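PDB 5ZH8: teichoic acid D-alanine hydrolase from Staphylococcus aureus, which hydrolyses the D-alanyl esters of wall and lipoteichoic acids, releasing D-alanine, and affects methicillin resistance and cell wall structure. Local coordinates for residues S127-T133 with Y211-Y216; L260-Y264 with F346-V350; I146-V152 with I165-L170; A61-L65 with L245-A249. The contacts are given in a common frame with arbitrary orientation. Residues are numbered along the deposited sequence.

Contact 1 of 4, residues S127-T133 with Y211-Y216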
# COMPACT_ATOMS: atom_id res chain seq x y z
N SER A 127 0.40 11.56 8.02
CA SER A 127 -0.84 12.01 8.65
C SER A 127 -0.78 12.13 10.18
O SER A 127 -1.66 12.74 10.78
CB SER A 127 -1.97 11.06 8.28
OG SER A 127 -3.21 11.66 8.59
N ALA A 128 0.25 11.56 10.80
CA ALA A 128 0.45 11.75 12.23
C ALA A 128 0.83 13.19 12.60
O ALA A 128 0.72 13.57 13.76
CB ALA A 128 1.48 10.77 12.77
N GLN A 129 1.27 13.99 11.62
CA GLN A 129 1.49 15.43 11.87
C GLN A 129 0.20 16.16 12.21
O GLN A 129 0.24 17.20 12.86
CB GLN A 129 2.17 16.13 10.69
CG GLN A 129 2.72 17.50 11.07
CD GLN A 129 3.32 18.26 9.90
OE1 GLN A 129 2.99 18.00 8.75
NE2 GLN A 129 4.19 19.22 10.21
N LYS A 130 -0.94 15.63 11.78
CA LYS A 130 -2.23 16.20 12.17
C LYS A 130 -2.38 16.36 13.70
O LYS A 130 -3.09 17.25 14.16
CB LYS A 130 -3.38 15.35 11.62
CG LYS A 130 -3.50 15.40 10.11
CD LYS A 130 -4.75 14.69 9.64
CE LYS A 130 -4.91 14.78 8.13
NZ LYS A 130 -3.78 14.15 7.40
N PHE A 131 -1.72 15.49 14.46
CA PHE A 131 -1.69 15.58 15.92
C PHE A 131 -0.99 16.86 16.38
O PHE A 131 -1.46 17.55 17.28
CB PHE A 131 -1.01 14.34 16.52
CG PHE A 131 -0.89 14.35 18.02
CD1 PHE A 131 -1.98 14.65 18.83
CD2 PHE A 131 0.32 14.02 18.63
CE1 PHE A 131 -1.86 14.65 20.21
CE2 PHE A 131 0.45 14.01 20.01
CZ PHE A 131 -0.65 14.34 20.80
N SER A 132 0.14 17.17 15.75
CA SER A 132 0.85 18.43 15.99
C SER A 132 -0.07 19.64 15.75
O SER A 132 -0.17 20.54 16.59
CB SER A 132 2.11 18.50 15.10
OG SER A 132 2.57 19.83 14.94
N THR A 133 -0.76 19.62 14.60
CA THR A 133 -1.70 20.68 14.23
C THR A 133 -2.89 20.75 15.21
O THR A 133 -3.35 21.84 15.56
CB THR A 133 -2.22 20.46 12.78
OG1 THR A 133 -1.12 20.46 11.87
CG2 THR A 133 -3.22 21.56 12.38
N TYR A 211 -12.09 10.96 5.54
CA TYR A 211 -10.70 11.32 5.83
C TYR A 211 -10.15 12.15 4.68
O TYR A 211 -10.41 11.86 3.52
CB TYR A 211 -9.84 10.07 6.05
CG TYR A 211 -8.69 10.30 7.00
CD1 TYR A 211 -8.89 10.28 8.37
CD2 TYR A 211 -7.40 10.53 6.53
CE1 TYR A 211 -7.84 10.48 9.26
CE2 TYR A 211 -6.34 10.72 7.40
CZ TYR A 211 -6.57 10.70 8.77
OH TYR A 211 -5.54 10.89 9.68
N ASN A 212 -9.41 13.20 5.02
CA ASN A 212 -8.99 14.19 4.05
C ASN A 212 -7.84 15.02 4.63
O ASN A 212 -8.05 15.76 5.60
CB ASN A 212 -10.19 15.08 3.70
CG ASN A 212 -9.91 16.05 2.56
OD1 ASN A 212 -8.77 16.23 2.13
ND2 ASN A 212 -10.97 16.69 2.07
N ASP A 213 -6.65 14.88 4.05
CA ASP A 213 -5.50 15.70 4.44
C ASP A 213 -5.85 17.18 4.36
O ASP A 213 -5.41 17.96 5.19
CB ASP A 213 -4.30 15.42 3.54
CG ASP A 213 -3.68 14.07 3.77
OD1 ASP A 213 -4.02 13.41 4.78
OD2 ASP A 213 -2.85 13.65 2.94
N GLY A 214 -6.63 17.53 3.33
CA GLY A 214 -7.05 18.91 3.10
C GLY A 214 -7.63 19.62 4.30
O GLY A 214 -7.36 20.79 4.52
N ASN A 215 -8.43 18.90 5.10
CA ASN A 215 -9.02 19.48 6.30
C ASN A 215 -7.93 20.08 7.17
O ASN A 215 -8.02 21.24 7.57
CB ASN A 215 -9.78 18.43 7.11
CG ASN A 215 -11.11 18.04 6.48
OD1 ASN A 215 -11.89 18.88 6.02
ND2 ASN A 215 -11.38 16.74 6.50
N TYR A 216 -6.89 19.30 7.46
CA TYR A 216 -5.83 19.77 8.35
C TYR A 216 -4.85 20.74 7.68
O TYR A 216 -4.13 21.45 8.38
CB TYR A 216 -5.11 18.59 9.01
CG TYR A 216 -5.86 18.10 10.23
CD1 TYR A 216 -7.14 17.56 10.10
CD2 TYR A 216 -5.33 18.21 11.51
CE1 TYR A 216 -7.84 17.12 11.21
CE2 TYR A 216 -6.03 17.78 12.62
CZ TYR A 216 -7.29 17.24 12.47
OH TYR A 216 -7.99 16.81 13.57
O HOH W 1 -4.22 12.15 12.14
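Two sequence motifs of the serine beta-lactamase and penicillin-binding protein fold meet here: Ser127-Ala128-Gln129-Lys130 is an SxxK motif, and Tyr211 to Asp213 occupies the place of the family's Tyr-x-Asn, with aspartate at the third position. By analogy with relatives, Ser127 is probably the nucleophile. Its small hydroxyl reaches the other motif directly, Ser127 OG lying 2.7 Å from Tyr211 OH in a hydrogen bond, while a water joins Ser127 O (3.0 Å) to Tyr211 OH (3.1 Å). One helical turn on, Lys130 returns its long side chain toward the serine. Lys130 NZ donates to Ser127 OG at 2.8 Å and forms a salt bridge with Asp213 OD1 at 2.7 Å, so lysine supplies both length and charge; the other carboxylate oxygen of Asp213 bonds to Tyr282. Just before Asp213, Asn212 is the N-cap of helix 213-227, its OD1 accepting from Gly214 N at 2.8 Å. The aliphatic part of the lysine suits an aromatic neighbour: CD of Lys130 sits 3.9 Å from the centroid of the Tyr216 ring, a CH-pi contact. Thr133 meets the edge of the same ring, with Thr133 CB 4.0 Å from Tyr216 CD2.

Contact 2 of 4, residues L260-Y264 with F346-V350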
# COMPACT_ATOMS: atom_id res chain seq x y z
N LEU A 260 17.29 11.81 7.66
CA LEU A 260 15.95 11.70 7.07
C LEU A 260 15.84 10.41 6.25
O LEU A 260 16.55 10.24 5.26
CB LEU A 260 15.62 12.93 6.21
CG LEU A 260 14.89 14.12 6.86
CD1 LEU A 260 15.28 14.43 8.31
CD2 LEU A 260 15.05 15.36 5.99
N ALA A 261 14.94 9.53 6.66
CA ALA A 261 14.77 8.23 6.03
C ALA A 261 14.15 8.33 4.64
O ALA A 261 13.36 9.22 4.35
CB ALA A 261 13.91 7.32 6.91
N LYS A 262 14.52 7.38 3.79
CA LYS A 262 13.94 7.24 2.47
C LYS A 262 12.90 6.13 2.53
O LYS A 262 13.12 5.10 3.16
CB LYS A 262 15.03 6.88 1.45
CG LYS A 262 16.18 7.88 1.42
CD LYS A 262 17.32 7.43 0.51
CE LYS A 262 17.04 7.70 -0.96
NZ LYS A 262 18.16 7.24 -1.83
N GLY A 263 11.76 6.37 1.89
CA GLY A 263 10.67 5.39 1.85
C GLY A 263 10.73 4.59 0.57
O GLY A 263 11.19 5.08 -0.46
N TYR A 264 10.25 3.35 0.64
CA TYR A 264 10.36 2.43 -0.49
C TYR A 264 9.08 1.64 -0.74
O TYR A 264 8.31 1.36 0.19
CB TYR A 264 11.52 1.47 -0.27
CG TYR A 264 12.87 2.15 -0.22
CD1 TYR A 264 13.60 2.36 -1.37
CD2 TYR A 264 13.40 2.58 0.99
CE1 TYR A 264 14.84 2.98 -1.34
CE2 TYR A 264 14.64 3.21 1.04
CZ TYR A 264 15.35 3.41 -0.13
OH TYR A 264 16.58 4.03 -0.09
N PHE A 346 2.78 7.68 4.12
CA PHE A 346 3.19 8.70 3.16
C PHE A 346 4.53 8.35 2.52
O PHE A 346 5.47 7.95 3.20
CB PHE A 346 3.27 10.06 3.88
CG PHE A 346 2.79 11.24 3.07
CD1 PHE A 346 1.75 11.12 2.14
CD2 PHE A 346 3.34 12.49 3.28
CE1 PHE A 346 1.34 12.22 1.41
CE2 PHE A 346 2.92 13.60 2.56
CZ PHE A 346 1.91 13.46 1.63
N PHE A 347 4.59 8.49 1.19
CA PHE A 347 5.79 8.25 0.40
C PHE A 347 6.63 7.07 0.89
O PHE A 347 7.78 7.23 1.30
CB PHE A 347 6.64 9.52 0.30
CG PHE A 347 5.97 10.61 -0.50
CD1 PHE A 347 6.09 10.64 -1.88
CD2 PHE A 347 5.20 11.57 0.13
CE1 PHE A 347 5.47 11.63 -2.62
CE2 PHE A 347 4.58 12.56 -0.60
CZ PHE A 347 4.72 12.59 -1.98
N GLY A 348 6.01 5.90 0.85
CA GLY A 348 6.67 4.64 1.17
C GLY A 348 7.02 4.40 2.63
O GLY A 348 7.73 3.45 2.94
N GLN A 349 6.50 5.24 3.52
CA GLN A 349 6.77 5.10 4.94
C GLN A 349 5.46 4.92 5.69
O GLN A 349 4.40 5.31 5.20
CB GLN A 349 7.54 6.31 5.47
CG GLN A 349 8.81 6.61 4.66
CD GLN A 349 9.82 7.46 5.40
OE1 GLN A 349 9.75 7.63 6.62
NE2 GLN A 349 10.79 8.00 4.66
N VAL A 350 5.54 4.29 6.85
CA VAL A 350 4.38 4.11 7.72
C VAL A 350 4.82 4.39 9.15
O VAL A 350 5.78 3.78 9.64
CB VAL A 350 3.81 2.68 7.66
CG1 VAL A 350 2.38 2.68 8.18
CG2 VAL A 350 3.84 2.13 6.24
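This is a buried contact of close backbones and one glutamine side chain, between the loop leading into strand 264-265 and the hairpin turn that joins strands 340-346 and 349-355 of the large antiparallel sheet. Gly263 and Gly348 approach to 4.1 Å between CA atoms, a closeness that side chains would forbid: a CB on Gly263 would strike Phe347 O, and one on Gly348 would collide with Tyr264 N. Instead Gly263 CA makes a CA-H...O contact with Phe347 O at 3.5 Å, and Tyr264 N gives a weak hydrogen bond to Gly348 O at 3.4 Å. Gln349 is long enough and carries both donor and acceptor: its NE2 bonds weakly to Ala261 O at 2.9 Å, while OE1 accepts from Leu124 N on strand 123-124. Within the hairpin, Phe346 N to Gln349 O (3.1 Å) and Gln349 N to Phe346 O (2.9 Å) close the turn. Phe347 and Gly348 both have positive phi, readily adopted by glycine, as expected of a two-residue beta hairpin with a type I' turn.

Contact 3 of 4, residues I146-V152 with I165-L170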
# COMPACT_ATOMS: atom_id res chain seq x y z
N ILE A 146 -9.15 31.24 19.05
CA ILE A 146 -10.15 30.58 18.22
C ILE A 146 -11.20 29.90 19.08
O ILE A 146 -10.96 29.60 20.24
CB ILE A 146 -9.53 29.52 17.28
CG1 ILE A 146 -8.99 28.34 18.09
CG2 ILE A 146 -8.44 30.13 16.41
CD1 ILE A 146 -8.30 27.28 17.25
N ASN A 147 -12.37 29.66 18.50
CA ASN A 147 -13.38 28.81 19.12
C ASN A 147 -13.72 27.70 18.15
O ASN A 147 -13.99 27.95 16.97
CB ASN A 147 -14.62 29.62 19.47
CG ASN A 147 -15.53 28.91 20.44
OD1 ASN A 147 -16.22 27.95 20.08
ND2 ASN A 147 -15.54 29.38 21.68
N ILE A 148 -13.71 26.46 18.64
CA ILE A 148 -13.75 25.30 17.75
C ILE A 148 -15.07 25.17 16.97
O ILE A 148 -15.11 24.55 15.90
CB ILE A 148 -13.45 24.00 18.52
CG1 ILE A 148 -12.91 22.93 17.56
CG2 ILE A 148 -14.67 23.50 19.27
CD1 ILE A 148 -11.58 23.29 16.92
N ASN A 149 -16.15 25.75 17.48
CA ASN A 149 -17.45 25.70 16.81
C ASN A 149 -17.71 26.89 15.89
O ASN A 149 -18.72 26.91 15.19
CB ASN A 149 -18.55 25.55 17.84
CG ASN A 149 -18.47 24.23 18.58
OD1 ASN A 149 -18.67 23.16 17.99
ND2 ASN A 149 -18.14 24.30 19.87
N ASP A 150 -16.80 27.87 15.88
CA ASP A 150 -16.87 28.99 14.94
C ASP A 150 -16.40 28.55 13.55
O ASP A 150 -15.60 27.62 13.44
CB ASP A 150 -16.00 30.16 15.41
CG ASP A 150 -16.59 30.90 16.60
OD1 ASP A 150 -17.77 30.66 16.94
OD2 ASP A 150 -15.87 31.72 17.19
N PRO A 151 -16.90 29.22 12.49
CA PRO A 151 -16.58 28.83 11.12
C PRO A 151 -15.18 29.24 10.67
O PRO A 151 -14.56 30.10 11.28
CB PRO A 151 -17.64 29.56 10.30
CG PRO A 151 -17.95 30.77 11.10
CD PRO A 151 -17.83 30.36 12.53
N VAL A 152 -14.69 28.59 9.62
CA VAL A 152 -13.39 28.93 9.04
C VAL A 152 -13.37 30.36 8.50
O VAL A 152 -12.37 31.06 8.65
CB VAL A 152 -12.91 27.99 7.88
CG1 VAL A 152 -11.61 27.30 8.25
CG2 VAL A 152 -13.95 26.96 7.42
N ILE A 165 -18.56 26.16 7.36
CA ILE A 165 -17.90 24.98 7.91
C ILE A 165 -17.26 25.30 9.26
O ILE A 165 -16.27 26.03 9.30
CB ILE A 165 -16.74 24.52 7.00
CG1 ILE A 165 -17.22 24.27 5.57
CG2 ILE A 165 -16.04 23.30 7.59
CD1 ILE A 165 -16.07 24.17 4.58
N PRO A 166 -17.80 24.77 10.37
CA PRO A 166 -17.14 25.05 11.64
C PRO A 166 -15.76 24.39 11.70
O PRO A 166 -15.55 23.36 11.06
CB PRO A 166 -18.08 24.44 12.69
CG PRO A 166 -18.92 23.46 11.95
CD PRO A 166 -19.02 23.96 10.54
N LEU A 167 -14.83 24.99 12.45
CA LEU A 167 -13.49 24.43 12.62
C LEU A 167 -13.56 22.98 13.07
O LEU A 167 -12.73 22.17 12.67
CB LEU A 167 -12.69 25.23 13.64
CG LEU A 167 -12.23 26.64 13.28
CD1 LEU A 167 -11.48 27.25 14.46
CD2 LEU A 167 -11.33 26.62 12.05
N LYS A 168 -14.55 22.68 13.91
CA LYS A 168 -14.74 21.34 14.46
C LYS A 168 -14.98 20.30 13.36
O LYS A 168 -14.49 19.17 13.48
CB LYS A 168 -15.90 21.32 15.45
CG LYS A 168 -15.99 20.03 16.25
CD LYS A 168 -17.05 20.06 17.33
CE LYS A 168 -16.74 19.03 18.41
NZ LYS A 168 -17.91 18.69 19.27
N ASP A 169 -15.72 20.67 12.32
CA ASP A 169 -16.01 19.75 11.22
C ASP A 169 -14.78 19.44 10.36
O ASP A 169 -14.68 18.35 9.80
CB ASP A 169 -17.14 20.30 10.35
CG ASP A 169 -18.51 20.19 11.01
OD1 ASP A 169 -18.59 19.62 12.11
OD2 ASP A 169 -19.50 20.67 10.43
N LEU A 170 -13.85 20.38 10.27
CA LEU A 170 -12.55 20.12 9.65
C LEU A 170 -11.74 19.17 10.53
O LEU A 170 -11.24 18.15 10.07
CB LEU A 170 -11.76 21.41 9.47
CG LEU A 170 -12.35 22.51 8.60
CD1 LEU A 170 -11.54 23.78 8.79
CD2 LEU A 170 -12.34 22.11 7.14
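Leu167 fills the angle between the two segments, its CD1 lying 4.1 Å from Ile146 CB and its CD2 3.9 Å from Val152 CG1. This is the helical part of the beta-lactamase fold, where the segment 165-170 begins a family sequence pattern of the type Ile-Thr-Ile-Arg-Asp-Leu-Leu, here Ile-Pro-Leu-Lys-Asp-Leu. Pro151 and Pro166 form a single antiparallel bridge as a non-hydrogen-bonded pair, CA to CA 3.9 Å. That position suits proline, which has no amide hydrogen; the bonds come from the following residues, Leu167 N to Asp150 O at 2.9 Å and Val152 N to Ile165 O at 3.0 Å. Preceding the bridge, a type I turn from Asn147 to Asp150 presents Ile148 O to Lys168 N for a weak 2.8 Å hydrogen bond, occupying an amide in the first turn of helix 167-171. Polar ends face elsewhere: Asp150 pairs with Lys154, and Lys168 NZ reaches Gln324 O. On the inner side, branched Val152 packs against helix 213-227 through Val218 and Val222. Its two methyls also serve the neighbouring segment, CG2 of Val152 touching Ile165 CB at 3.7 Å and CG1 meeting Leu170 CD1 at 3.6 Å.

Contact 4 of 4, residues A61-L65 with L245-A249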
# COMPACT_ATOMS: atom_id res chain seq x y z
N ALA A 61 24.25 19.52 13.68
CA ALA A 61 23.49 18.26 13.67
C ALA A 61 23.11 17.81 15.09
O ALA A 61 23.83 18.10 16.05
CB ALA A 61 24.29 17.17 12.97
N PRO A 62 21.97 17.10 15.23
CA PRO A 62 21.46 16.77 16.56
C PRO A 62 22.30 15.71 17.25
O PRO A 62 23.04 14.97 16.60
CB PRO A 62 20.06 16.23 16.26
CG PRO A 62 20.19 15.63 14.90
CD PRO A 62 21.16 16.49 14.16
N SER A 63 22.18 15.64 18.58
CA SER A 63 22.99 14.71 19.38
C SER A 63 22.72 13.26 18.99
O SER A 63 21.61 12.89 18.61
CB SER A 63 22.72 14.92 20.87
OG SER A 63 21.35 14.78 21.17
N LYS A 64 23.77 12.44 19.10
CA LYS A 64 23.68 11.02 18.75
C LYS A 64 22.85 10.29 19.79
O LYS A 64 23.09 10.44 20.99
CB LYS A 64 25.08 10.39 18.68
CG LYS A 64 25.34 9.57 17.42
CD LYS A 64 25.89 10.44 16.30
CE LYS A 64 26.68 9.64 15.27
NZ LYS A 64 27.65 10.48 14.51
N LEU A 65 21.88 9.50 19.33
CA LEU A 65 21.04 8.70 20.22
C LEU A 65 21.55 7.28 20.26
O LEU A 65 21.97 6.74 19.24
CB LEU A 65 19.59 8.71 19.74
CG LEU A 65 18.89 10.08 19.73
CD1 LEU A 65 17.51 9.97 19.10
CD2 LEU A 65 18.80 10.66 21.13
N LEU A 245 11.88 18.46 21.81
CA LEU A 245 11.89 17.56 20.67
C LEU A 245 12.98 18.02 19.72
O LEU A 245 12.75 18.84 18.83
CB LEU A 245 10.53 17.56 19.98
CG LEU A 245 9.32 17.22 20.84
CD1 LEU A 245 8.11 17.06 19.94
CD2 LEU A 245 9.55 15.95 21.64
N GLN A 246 14.18 17.46 19.92
CA GLN A 246 15.38 17.92 19.22
C GLN A 246 15.81 16.97 18.10
O GLN A 246 16.84 17.19 17.46
CB GLN A 246 16.52 18.07 20.23
CG GLN A 246 16.20 19.08 21.32
CD GLN A 246 17.29 19.19 22.35
OE1 GLN A 246 17.80 18.19 22.85
NE2 GLN A 246 17.66 20.42 22.69
N HIS A 247 15.02 15.92 17.88
CA HIS A 247 15.25 14.96 16.80
C HIS A 247 13.98 14.84 15.95
O HIS A 247 13.62 13.77 15.47
CB HIS A 247 15.68 13.62 17.39
CG HIS A 247 17.00 13.68 18.10
ND1 HIS A 247 17.14 14.22 19.36
CD2 HIS A 247 18.23 13.28 17.72
CE1 HIS A 247 18.40 14.14 19.73
NE2 HIS A 247 19.09 13.58 18.76
N THR A 248 13.32 15.98 15.78
CA THR A 248 12.10 16.12 15.01
C THR A 248 12.26 17.35 14.13
O THR A 248 12.69 18.40 14.61
CB THR A 248 10.90 16.34 15.93
OG1 THR A 248 10.70 15.17 16.74
CG2 THR A 248 9.63 16.65 15.13
N ALA A 249 11.93 17.22 12.85
CA ALA A 249 12.20 18.30 11.91
C ALA A 249 11.28 18.31 10.71
O ALA A 249 10.71 17.28 10.33
CB ALA A 249 13.66 18.25 11.45
O HOH W 2 20.13 16.73 22.41
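Leading into strand 248-250, an edge of the three-stranded antiparallel sheet of the beta-lactamase fold, the segment 245-249 covers the end of the family's Pro-Leu-Gly-Met-x-x-Thr pattern, with Leu245 at the methionine position and Thr248 at the threonine, and it holds the extended N-terminal segment 61-65. Leu245 is buried, an apolar residue packed on helices 231-240 and 292-303 and well away from 61-65. Gln246, by contrast, is exposed and polar: its OE1 accepts from a water at 2.8 Å that also lies 2.6 Å from Ser63 OG, while its backbone carbonyl O is 3.6 Å from Pro62 CB. His247 makes the main contact. A flat ring with an NH on its edge can be sandwiched and still hydrogen-bond, and that is what happens here. Pro62 lies over one face, with its CB 4.1 Å from the ring centroid, and Leu65 over the opposite face, its CD1 3.9 Å from that centroid, both as CH-pi contacts. At the ring edge, His247 NE2 donates to Ser63 O at 2.6 Å, nearly straight at 170°, and Asn120 ND2 donates to the same oxygen. Thr248 and Ala249 then turn into the sheet, where Asp294 OD2 of helix 292-303 bonds to both His247 N and Thr248 OG1.

Contact 1 lies deepest, about 7 Å from the chain's centre. Its centre is about 15, 17 and 23 Å from those of contacts 3, 2 and 4; contacts 3 and 4, with centres about 35 Å apart, lie on opposite sides of the chain's centre. Along the chain, contact 4 encloses contact 1, which encloses contact 3, and contact 2 follows. Helix 213-227 connects contacts 1 and 3, where Leu170 O meets Asn215 CB at 3.3 Å. Tyr282 bonds to Asp213 and packs on Phe346, linking contacts 1 and 2. The three-stranded sheet meets contact 2 at edge strand 123-124; its other edge, 248-250, begins in contact 4. The probable catalytic centre thus lies between helical region and large sheet.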